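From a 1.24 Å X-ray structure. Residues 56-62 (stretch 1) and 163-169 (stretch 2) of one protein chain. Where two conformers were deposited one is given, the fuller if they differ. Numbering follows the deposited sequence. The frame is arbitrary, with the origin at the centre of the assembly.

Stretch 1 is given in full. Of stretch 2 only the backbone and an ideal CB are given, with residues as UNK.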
ATOM      1  N   LYS A  56      12.654  -3.308  10.836  1.00 14.23           N
ATOM      2  CA  LYS A  56      12.214  -3.260  12.226  1.00 15.05           C
ATOM      3  C   LYS A  56      10.759  -2.835  12.325  1.00 13.24           C
ATOM      4  O   LYS A  56      10.025  -3.332  13.179  1.00 14.77           O
ATOM      5  CB  LYS A  56      13.114  -2.325  13.037  1.00 17.57           C
ATOM      6  CG  LYS A  56      12.685  -2.098  14.486  0.66 20.21           C
ATOM      7  CD  LYS A  56      13.521  -1.003  15.168  0.66 24.34           C
ATOM      8  CE  LYS A  56      13.095   0.392  14.705  0.66 25.84           C
ATOM      9  NZ  LYS A  56      13.876   1.504  15.325  0.66 28.30           N
ATOM     10  N   TYR A  57      10.322  -1.910  11.469  1.00 13.60           N
ATOM     11  CA  TYR A  57       8.912  -1.519  11.490  1.00 13.27           C
ATOM     12  C   TYR A  57       8.008  -2.663  11.032  1.00 12.81           C
ATOM     13  O   TYR A  57       6.908  -2.834  11.574  1.00 13.95           O
ATOM     14  CB  TYR A  57       8.688  -0.248  10.666  1.00 13.83           C
ATOM     15  CG  TYR A  57       9.277   0.996  11.281  1.00 13.52           C
ATOM     16  CD1 TYR A  57       9.245   1.193  12.652  1.00 16.51           C
ATOM     17  CD2 TYR A  57       9.853   1.979  10.488  1.00 13.92           C
ATOM     18  CE1 TYR A  57       9.769   2.336  13.218  1.00 16.40           C
ATOM     19  CE2 TYR A  57      10.379   3.130  11.042  1.00 14.27           C
ATOM     20  CZ  TYR A  57      10.349   3.300  12.410  1.00 13.99           C
ATOM     21  OH  TYR A  57      10.877   4.439  12.986  1.00 15.70           O
ATOM     22  N   VAL A  58       8.445  -3.461  10.045  1.00 12.93           N
ATOM     23  CA  VAL A  58       7.667  -4.663   9.714  1.00 13.11           C
ATOM     24  C   VAL A  58       7.538  -5.559  10.940  1.00 13.21           C
ATOM     25  O   VAL A  58       6.449  -6.055  11.266  1.00 14.13           O
ATOM     26  CB  VAL A  58       8.275  -5.446   8.536  1.00 13.53           C
ATOM     27  CG1 VAL A  58       7.446  -6.706   8.285  1.00 15.72           C
ATOM     28  CG2 VAL A  58       8.336  -4.591   7.285  1.00 14.46           C
ATOM     29  N   GLN A  59       8.665  -5.816  11.611  1.00 14.01           N
ATOM     30  CA  GLN A  59       8.645  -6.680  12.787  1.00 14.73           C
ATOM     31  C   GLN A  59       7.732  -6.111  13.866  1.00 14.84           C
ATOM     32  O   GLN A  59       6.997  -6.855  14.522  1.00 15.51           O
ATOM     33  CB  GLN A  59      10.064  -6.842  13.323  1.00 16.52           C
ATOM     34  CG  GLN A  59      10.161  -7.840  14.467  1.00 19.79           C
ATOM     35  CD  GLN A  59       9.973  -9.262  13.980  1.00 22.43           C
ATOM     36  OE1 GLN A  59      10.719  -9.728  13.115  1.00 23.51           O
ATOM     37  NE2 GLN A  59       8.971  -9.953  14.517  1.00 24.55           N
ATOM     38  N   GLN A  60       7.771  -4.797  14.076  1.00 14.98           N
ATOM     39  CA  GLN A  60       6.947  -4.184  15.114  1.00 15.41           C
ATOM     40  C   GLN A  60       5.464  -4.387  14.833  1.00 15.14           C
ATOM     41  O   GLN A  60       4.675  -4.759  15.727  1.00 16.17           O
ATOM     42  CB  GLN A  60       7.273  -2.694  15.195  1.00 17.37           C
ATOM     43  CG  GLN A  60       6.426  -1.956  16.204  1.00 20.27           C
ATOM     44  CD  GLN A  60       6.714  -0.466  16.282  1.00 21.89           C
ATOM     45  OE1 GLN A  60       7.595   0.057  15.586  1.00 25.16           O
ATOM     46  NE2 GLN A  60       5.969   0.228  17.140  1.00 24.49           N
ATOM     47  N   LEU A  61       5.062  -4.145  13.577  1.00 13.79           N
ATOM     48  CA  LEU A  61       3.656  -4.321  13.227  1.00 14.45           C
ATOM     49  C   LEU A  61       3.250  -5.783  13.343  1.00 13.64           C
ATOM     50  O   LEU A  61       2.183  -6.097  13.882  1.00 14.87           O
ATOM     51  CB  LEU A  61       3.374  -3.757  11.832  1.00 14.01           C
ATOM     52  CG  LEU A  61       3.542  -2.239  11.700  1.00 14.13           C
ATOM     53  CD1 LEU A  61       3.346  -1.817  10.264  1.00 15.57           C
ATOM     54  CD2 LEU A  61       2.567  -1.489  12.601  1.00 16.98           C
ATOM     55  N   CYS A  62       4.101  -6.702  12.884  1.00 14.00           N
ATOM     56  CA  CYS A  62       3.772  -8.116  13.026  1.00 14.94           C
ATOM     57  C   CYS A  62       3.729  -8.549  14.485  1.00 14.66           C
ATOM     58  O   CYS A  62       2.948  -9.437  14.834  1.00 15.98           O
ATOM     59  CB  CYS A  62       4.740  -8.990  12.231  1.00 14.70           C
ATOM     60  SG  CYS A  62       4.563  -8.851  10.446  1.00 15.20           S
ATOM     61  N   UNK A 163       5.898   3.189   4.728  1.00 11.01           N
ATOM     62  CA  UNK A 163       5.407   4.525   5.070  1.00 11.37           C
ATOM     63  C   UNK A 163       6.010   5.015   6.382  1.00 11.25           C
ATOM     64  O   UNK A 163       6.367   6.194   6.504  1.00 11.56           O
ATOM     65  CB  UNK A 163       3.880   4.523   5.164  1.00 11.37           C
ATOM     66  N   UNK A 164       6.120   4.126   7.380  1.00 11.40           N
ATOM     67  CA  UNK A 164       6.757   4.525   8.639  1.00 11.70           C
ATOM     68  C   UNK A 164       8.191   4.980   8.406  1.00 11.37           C
ATOM     69  O   UNK A 164       8.629   5.975   8.985  1.00 12.33           O
ATOM     70  CB  UNK A 164       6.732   3.370   9.642  1.00 11.70           C
ATOM     71  N   UNK A 165       8.939   4.259   7.569  1.00 11.10           N
ATOM     72  CA  UNK A 165      10.302   4.686   7.258  1.00 11.22           C
ATOM     73  C   UNK A 165      10.303   6.020   6.516  1.00 11.34           C
ATOM     74  O   UNK A 165      11.044   6.944   6.871  1.00 11.52           O
ATOM     75  CB  UNK A 165      11.017   3.620   6.425  1.00 11.22           C
ATOM     76  N   UNK A 166       9.481   6.134   5.469  1.00 11.08           N
ATOM     77  CA  UNK A 166       9.445   7.354   4.674  1.00 11.19           C
ATOM     78  C   UNK A 166       9.101   8.561   5.525  1.00 11.10           C
ATOM     79  O   UNK A 166       9.588   9.670   5.261  1.00 11.43           O
ATOM     80  CB  UNK A 166       8.436   7.216   3.532  1.00 11.19           C
ATOM     81  N   UNK A 167       8.258   8.376   6.542  1.00 11.38           N
ATOM     82  CA  UNK A 167       7.860   9.495   7.384  1.00 11.17           C
ATOM     83  C   UNK A 167       9.042  10.196   8.043  1.00 11.25           C
ATOM     84  O   UNK A 167       8.931  11.376   8.359  1.00 12.69           O
ATOM     85  CB  UNK A 167       6.889   9.009   8.462  1.00 11.17           C
ATOM     86  N   UNK A 168      10.156   9.494   8.298  1.00 11.69           N
ATOM     87  CA  UNK A 168      11.329  10.163   8.861  1.00 12.11           C
ATOM     88  C   UNK A 168      11.884  11.233   7.930  1.00 11.89           C
ATOM     89  O   UNK A 168      12.556  12.161   8.402  1.00 13.24           O
ATOM     90  CB  UNK A 168      12.420   9.136   9.172  1.00 12.11           C
ATOM     91  N   UNK A 169      11.623  11.110   6.626  1.00 11.75           N
ATOM     92  CA  UNK A 169      12.258  11.934   5.610  1.00 11.89           C
ATOM     93  C   UNK A 169      11.327  12.967   5.013  1.00 11.41           C
ATOM     94  O   UNK A 169      11.820  13.940   4.444  1.00 11.72           O
ATOM     95  CB  UNK A 169      12.813  11.046   4.494  1.00 11.89           C
TER

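Stretch 1 is one helical segment whose side toward stretch 2 carries Tyr-57, Gln-60 and Leu-61. The second stretch enters as a helix as well, and the two axes pass 10.3 Å apart with 130° between their N-to-C directions. At that spacing contact is left mostly to side chains, and the tyrosine reaches furthest across.

Position 163 has helical backbone angles, and its CA-to-CB bond points sideways, with nothing of stretch 1 within 5.5 Å of the ideal CB. Stretch 1 therefore sets no requirement, and almost any helix-compatible residue would do. The deposited residue is Met-163; its side chain leads away and makes no contact here.

Position 164 is the most constrained. Its CA lies 7.0 Å from the CA of Tyr-57, the nearest such approach between the stretches, and CA-to-CB points toward stretch 1. The ideal CB already sits 3.5 Å from CD2 of Tyr-57, so the first carbon must pack on the ring, while beyond it a side chain can run between the tyrosine and the methyl groups of Leu-61, with the Gln-60 amide further on. An apolar side chain suits this course; a long unbranched one such as methionine could reach furthest along it, and leucine or isoleucine would also be plausible; a charge would find no ionic partner on this part of stretch 1. The residue is Met-164, with chi angles m, t and p. Its CB lies over one face of the tyrosine ring, 4.0 Å from the centroid in a CH-pi contact. SD takes an oblique position 4.6 Å from the same centroid and also meets the leucine, 4.1 Å from Leu-61 CD1. The terminal CE ends 4.1 Å from Gln-60 OE1, so one side chain, bent at its end by the p value of chi3, touches all three residues.

At position 165 CA-to-CB points sideways, and the ideal CB is 4.5 Å from Tyr-57 CD2. The side chain can pass beside the ring without being confined by it, so apolar, polar and acidic residues are all plausible. It is Glu-165, whose OE1 stays 4.1 Å from Tyr-57 CE2, a loose contact. Its OE2 instead accepts a hydrogen bond from the side chain at position 169.

Positions 166 and 167 are out of reach of stretch 1, which therefore does not discriminate among residues there; they are Leu-166 and Ala-167.

Position 168 again points toward stretch 1, but from a distance, with nothing within 5.5 Å of its ideal CB. What is on offer is the hydroxyl of Tyr-57, which can donate or accept. A long polar side chain could answer it, such as histidine, glutamine or glutamate. His-168 does so: its NE2 lies 2.6 Å from Tyr-57 OH, a short hydrogen bond in which either could be the donor. The rings meet rim to rim, their planes only 8° apart and centroids 5.9 Å apart, so the bond joins them edge to edge without stacking.

Position 169 is out of reach, so stretch 1 does not select among residues there; it is His-169, whose NE2 donates to Glu-165 OE2 at 2.9 Å.

Stretch 2, residues 163-169: MMELAHH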
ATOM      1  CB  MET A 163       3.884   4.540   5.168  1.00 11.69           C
ATOM      2  CG  MET A 163       3.149   4.334   3.880  1.00 12.62           C
ATOM      3  SD  MET A 163       1.417   4.153   4.255  1.00 12.98           S
ATOM      4  CE  MET A 163       0.775   3.746   2.626  1.00 14.06           C
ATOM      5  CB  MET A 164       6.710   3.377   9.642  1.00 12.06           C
ATOM      6  CG  MET A 164       5.313   3.066  10.153  1.00 12.80           C
ATOM      7  SD  MET A 164       5.286   1.690  11.337  1.00 13.85           S
ATOM      8  CE  MET A 164       5.877   2.542  12.795  1.00 16.67           C
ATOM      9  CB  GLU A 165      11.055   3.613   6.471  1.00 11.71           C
ATOM     10  CG  GLU A 165      12.429   4.091   5.978  1.00 12.46           C
ATOM     11  CD  GLU A 165      13.374   4.505   7.102  1.00 12.66           C
ATOM     12  OE1 GLU A 165      13.183   4.026   8.236  1.00 13.59           O
ATOM     13  OE2 GLU A 165      14.320   5.299   6.824  1.00 12.79           O
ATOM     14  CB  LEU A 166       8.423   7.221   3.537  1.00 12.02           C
ATOM     15  CG  LEU A 166       8.801   6.290   2.389  1.00 11.81           C
ATOM     16  CD1 LEU A 166       7.620   6.138   1.445  1.00 14.50           C
ATOM     17  CD2 LEU A 166      10.016   6.804   1.650  1.00 14.68           C
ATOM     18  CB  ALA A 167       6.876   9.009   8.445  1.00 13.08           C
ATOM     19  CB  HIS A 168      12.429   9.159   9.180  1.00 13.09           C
ATOM     20  CG  HIS A 168      12.106   8.275  10.338  1.00 12.76           C
ATOM     21  ND1 HIS A 168      12.271   8.678  11.645  1.00 13.85           N
ATOM     22  CD2 HIS A 168      11.618   7.010  10.390  1.00 13.69           C
ATOM     23  CE1 HIS A 168      11.908   7.695  12.452  1.00 14.67           C
ATOM     24  NE2 HIS A 168      11.504   6.676  11.718  1.00 14.49           N
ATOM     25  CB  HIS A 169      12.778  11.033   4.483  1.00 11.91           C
ATOM     26  CG  HIS A 169      13.582   9.887   4.999  1.00 12.16           C
ATOM     27  ND1 HIS A 169      14.943   9.964   5.224  1.00 13.45           N
ATOM     28  CD2 HIS A 169      13.194   8.655   5.407  1.00 12.65           C
ATOM     29  CE1 HIS A 169      15.354   8.813   5.733  1.00 13.12           C
ATOM     30  NE2 HIS A 169      14.309   8.007   5.865  1.00 12.98           N
TER
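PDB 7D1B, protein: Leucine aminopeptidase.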